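PDB 2CUK: glycerate dehydrogenase/glyoxylate reductase from Thermus thermophilus, which probably reduces glyoxylate and hydroxypyruvate with NAD(P)H as a D-isomer specific 2-hydroxyacid dehydrogenase. Local coordinates for residues A[12-17]-A[292-297]; A[66-71]-A[298-303]. One frame throughout, in Å; residues are numbered along the deposited sequence.

Both contacts belong to the flavodoxin-like domain built around the five-stranded parallel sheet, and both are made by the long helix 283-301. Along the chain the order is 12-17, 66-71, 292-297, 298-303, so the contacts interleave. Interaction 1 sets one flank of the helix against the start of helix 15-19. Interaction 2 sets its last turn on the beginning of strand 68-70, an inner strand of the sheet. Their centres are 11 Å apart, and they touch directly: Leu-17 packs on Leu-298, and Leu-297 on Val-68. The helix returns after the NAD-binding Rossmann sheet has been completed, closing a domain begun by the N-terminal residues.

Interaction 1 of 2, residues A[12-17]-A[292-297]; sequences KALDRL and VAVENL
Arg-16 and Glu-295 form the salt bridge that joins 12-17 to helix 283-301. Arg-16 NH1 donates to Glu-295 OE1 over 2.7 Å at an N-H...O angle of 154°, while NH2 adds a weak second bond to the same oxygen. OE1 sits at the edge of the guanidinium, near its plane; the arginine meets it from above the carboxylate plane, and the two flat groups are turned 64° apart. Arg-16 leaves its backbone with CG anti to N and runs fully extended to NE; Glu-295 starts away from 12-17 and bends at chi2 (62°) to bring its carboxylate back. OE2 has a long, weak ion pair with Arg-304. An alanine at Glu-295 would remove the carboxylate that receives both guanidinium bonds and would probably leave the end of Arg-16 less firmly placed.

Inward, Val-294 carries the packing. Val-294 CG1 lies 4.0 Å from Arg-16 CD and 3.9 Å from Leu-17 CD2, the leucine meeting it tip to tip. The other methyl, Val-294 CG2, rests 3.7 Å from Ala-13 O and 4.1 Å from Leu-14 CD2. Leu-17 CD2 also touches Leu-297 CD2 at 3.9 Å, those two side chains crossing at about a right angle. Deeper still, Leu-14 reaches Val-5 and Val-26, Leu-17 reaches Val-24, and Leu-297 reaches Val-3. This is helix-to-helix packing over a parallel sheet: helix 283-301 lies beside helix 15-19 in a flavodoxin-like domain of the kind known from D-2-hydroxyacid dehydrogenases.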
# COMPACT_ATOMS: atom_id res chain seq x y z
N LYS A 12 23.92 14.06 3.46
CA LYS A 12 25.00 15.01 3.67
C LYS A 12 25.14 16.06 2.58
O LYS A 12 26.22 16.59 2.34
CB LYS A 12 26.33 14.26 3.82
CG LYS A 12 26.47 13.51 5.14
CD LYS A 12 27.82 12.82 5.24
CE LYS A 12 28.09 12.32 6.65
NZ LYS A 12 28.12 13.44 7.64
N ALA A 13 24.03 16.38 1.92
CA ALA A 13 24.04 17.38 0.85
C ALA A 13 24.62 18.71 1.35
O ALA A 13 25.27 19.43 0.59
CB ALA A 13 22.63 17.59 0.31
N LEU A 14 24.38 19.02 2.61
CA LEU A 14 24.88 20.27 3.18
C LEU A 14 26.41 20.35 3.24
O LEU A 14 26.98 21.44 3.19
CB LEU A 14 24.31 20.48 4.59
CG LEU A 14 22.81 20.81 4.66
CD1 LEU A 14 22.38 20.92 6.11
CD2 LEU A 14 22.54 22.10 3.92
N ASP A 15 27.07 19.19 3.33
CA ASP A 15 28.53 19.15 3.39
C ASP A 15 29.17 19.90 2.23
O ASP A 15 30.27 20.42 2.35
CB ASP A 15 29.03 17.70 3.40
CG ASP A 15 28.95 17.05 4.77
OD1 ASP A 15 28.60 17.74 5.75
OD2 ASP A 15 29.23 15.84 4.87
N ARG A 16 28.47 19.96 1.10
CA ARG A 16 28.98 20.66 -0.07
C ARG A 16 29.17 22.13 0.28
O ARG A 16 30.17 22.75 -0.11
CB ARG A 16 28.01 20.50 -1.24
CG ARG A 16 28.53 21.07 -2.54
CD ARG A 16 27.52 20.87 -3.66
NE ARG A 16 28.00 21.41 -4.93
CZ ARG A 16 27.30 21.41 -6.06
NH1 ARG A 16 26.08 20.88 -6.07
NH2 ARG A 16 27.81 21.92 -7.17
N LEU A 17 28.21 22.69 1.00
CA LEU A 17 28.27 24.09 1.41
C LEU A 17 29.46 24.31 2.35
O LEU A 17 30.18 25.29 2.26
CB LEU A 17 27.00 24.46 2.18
CG LEU A 17 25.71 24.44 1.34
CD1 LEU A 17 24.51 24.91 2.16
CD2 LEU A 17 25.75 25.34 0.10
N VAL A 292 19.21 19.40 -4.44
CA VAL A 292 18.68 20.40 -5.36
C VAL A 292 18.63 21.79 -4.73
O VAL A 292 18.95 22.78 -5.39
CB VAL A 292 17.27 19.99 -5.87
CG1 VAL A 292 16.68 21.08 -6.74
CG2 VAL A 292 17.37 18.69 -6.67
N ALA A 293 18.22 21.87 -3.47
CA ALA A 293 18.17 23.16 -2.79
C ALA A 293 19.59 23.70 -2.66
O ALA A 293 19.85 24.88 -2.90
CB ALA A 293 17.53 23.00 -1.42
N VAL A 294 20.52 22.83 -2.29
CA VAL A 294 21.92 23.22 -2.15
C VAL A 294 22.48 23.73 -3.48
O VAL A 294 23.17 24.75 -3.52
CB VAL A 294 22.77 22.03 -1.63
CG1 VAL A 294 24.26 22.30 -1.85
CG2 VAL A 294 22.49 21.82 -0.16
N GLU A 295 22.19 23.01 -4.56
CA GLU A 295 22.66 23.41 -5.88
C GLU A 295 22.18 24.82 -6.22
O GLU A 295 22.97 25.69 -6.58
CB GLU A 295 22.16 22.43 -6.94
CG GLU A 295 22.61 22.76 -8.36
CD GLU A 295 24.12 22.71 -8.51
OE1 GLU A 295 24.72 21.64 -8.26
OE2 GLU A 295 24.72 23.75 -8.89
N ASN A 296 20.87 25.03 -6.10
CA ASN A 296 20.29 26.33 -6.38
C ASN A 296 20.93 27.44 -5.54
O ASN A 296 21.28 28.50 -6.07
CB ASN A 296 18.77 26.30 -6.12
CG ASN A 296 18.00 25.72 -7.29
OD1 ASN A 296 17.79 26.38 -8.31
ND2 ASN A 296 17.57 24.46 -7.15
N LEU A 297 21.08 27.20 -4.24
CA LEU A 297 21.68 28.20 -3.36
C LEU A 297 23.11 28.53 -3.77
O LEU A 297 23.47 29.70 -3.91
CB LEU A 297 21.62 27.73 -1.90
CG LEU A 297 22.14 28.71 -0.84
CD1 LEU A 297 21.42 28.47 0.48
CD2 LEU A 297 23.64 28.55 -0.67

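Interaction 2 of 2, residues A[66-71]-A[298-303]; sequences LKVIAC and LAVLEG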
# COMPACT_ATOMS: atom_id res chain seq x y z
N LEU A 66 20.42 39.20 2.44
CA LEU A 66 20.01 37.88 1.96
C LEU A 66 20.02 37.88 0.43
O LEU A 66 19.43 38.77 -0.19
CB LEU A 66 18.60 37.55 2.47
CG LEU A 66 18.03 36.16 2.17
CD1 LEU A 66 18.88 35.10 2.85
CD2 LEU A 66 16.60 36.08 2.66
N LYS A 67 20.68 36.90 -0.17
CA LYS A 67 20.77 36.81 -1.62
C LYS A 67 19.86 35.76 -2.25
O LYS A 67 19.39 35.93 -3.38
CB LYS A 67 22.22 36.52 -2.05
CG LYS A 67 23.23 37.56 -1.59
CD LYS A 67 24.64 37.23 -2.08
CE LYS A 67 24.82 37.54 -3.56
NZ LYS A 67 23.96 36.71 -4.45
N VAL A 68 19.61 34.68 -1.53
CA VAL A 68 18.79 33.61 -2.08
C VAL A 68 17.99 32.83 -1.06
O VAL A 68 18.46 32.56 0.05
CB VAL A 68 19.65 32.61 -2.87
CG1 VAL A 68 20.73 32.04 -1.97
CG2 VAL A 68 18.79 31.49 -3.44
N ILE A 69 16.78 32.47 -1.45
CA ILE A 69 15.90 31.67 -0.62
C ILE A 69 15.71 30.38 -1.42
O ILE A 69 14.90 30.33 -2.35
CB ILE A 69 14.53 32.35 -0.41
CG1 ILE A 69 14.71 33.67 0.34
CG2 ILE A 69 13.61 31.42 0.38
CD1 ILE A 69 13.42 34.44 0.52
N ALA A 70 16.48 29.35 -1.07
CA ALA A 70 16.40 28.07 -1.75
C ALA A 70 15.44 27.18 -0.97
O ALA A 70 15.83 26.52 0.00
CB ALA A 70 17.78 27.42 -1.85
N CYS A 71 14.19 27.16 -1.40
CA CYS A 71 13.15 26.38 -0.75
C CYS A 71 13.35 24.88 -0.78
O CYS A 71 13.68 24.30 -1.81
CB CYS A 71 11.79 26.70 -1.36
SG CYS A 71 11.26 28.39 -1.11
N LEU A 298 23.94 27.50 -3.96
CA LEU A 298 25.33 27.73 -4.36
C LEU A 298 25.39 28.48 -5.69
O LEU A 298 26.21 29.38 -5.86
CB LEU A 298 26.09 26.41 -4.49
CG LEU A 298 26.64 25.81 -3.19
CD1 LEU A 298 27.29 24.46 -3.47
CD2 LEU A 298 27.65 26.77 -2.58
N ALA A 299 24.51 28.10 -6.62
CA ALA A 299 24.47 28.74 -7.93
C ALA A 299 24.35 30.25 -7.79
O ALA A 299 25.13 31.00 -8.38
CB ALA A 299 23.31 28.19 -8.74
N VAL A 300 23.37 30.70 -7.01
CA VAL A 300 23.15 32.13 -6.82
C VAL A 300 24.33 32.80 -6.12
O VAL A 300 24.71 33.91 -6.47
CB VAL A 300 21.86 32.40 -6.01
CG1 VAL A 300 21.69 33.90 -5.79
CG2 VAL A 300 20.66 31.84 -6.74
N LEU A 301 24.91 32.12 -5.13
CA LEU A 301 26.04 32.70 -4.41
C LEU A 301 27.30 32.77 -5.26
O LEU A 301 28.22 33.53 -4.94
CB LEU A 301 26.32 31.90 -3.13
CG LEU A 301 25.23 31.89 -2.06
CD1 LEU A 301 25.77 31.22 -0.81
CD2 LEU A 301 24.78 33.31 -1.75
N GLU A 302 27.36 31.99 -6.33
CA GLU A 302 28.52 32.00 -7.21
C GLU A 302 28.25 32.87 -8.43
O GLU A 302 28.93 32.76 -9.45
CB GLU A 302 28.87 30.57 -7.65
CG GLU A 302 29.48 29.71 -6.55
CD GLU A 302 29.86 28.32 -7.02
OE1 GLU A 302 30.58 28.21 -8.04
OE2 GLU A 302 29.45 27.33 -6.38
N GLY A 303 27.26 33.74 -8.31
CA GLY A 303 26.92 34.63 -9.40
C GLY A 303 26.41 33.91 -10.64
O GLY A 303 26.49 34.45 -11.74
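The last turn of helix 283-301 covers one end of strand 68-70 in the flavodoxin-like domain, an alpha/beta packing in which aliphatic side chains of helix and sheet meet. Lys-67, just ahead of the strand, reaches along the helix end. Lys-67 CB lies 4.1 Å from Leu-301 CD2, and CG leaves anti to the carbonyl carbon. Lys-67 CD passes Leu-301 CD2 at 3.9 Å, the two side chains crossing obliquely. Bends at chi3 (75°) and chi4 (-64°) then turn the chain so that Lys-67 NZ comes within 3.9 Å of Val-300 CG1 and 3.5 Å of Val-300 O, a polar approach rather than a hydrogen bond. That carbonyl already accepts from Gly-303 N, in a Schellman motif where Gly-303, at positive phi, is the C-prime residue and Arg-304 N bonds back to Ala-299 O. An ammonium placed by the C-terminal end of a helix would be expected to interact favourably with its carbonyls.

One residue on, in the strand, buried Val-68 crosses Val-300 obliquely. Val-68 is held by backbone bonding to Leu-47, and Val-300 also touches Arg-90 of the neighbouring strand. Val-68 has CG1 in the crowded position between N and the carbonyl carbon (chi1 58°), and Val-68 CG1 stops 4.3 Å from Leu-301 CD2. Val-68 CB faces Val-300 CG1 at 3.8 Å, and the two CG2 methyls of Val-68 and Val-300 meet at 3.8 Å.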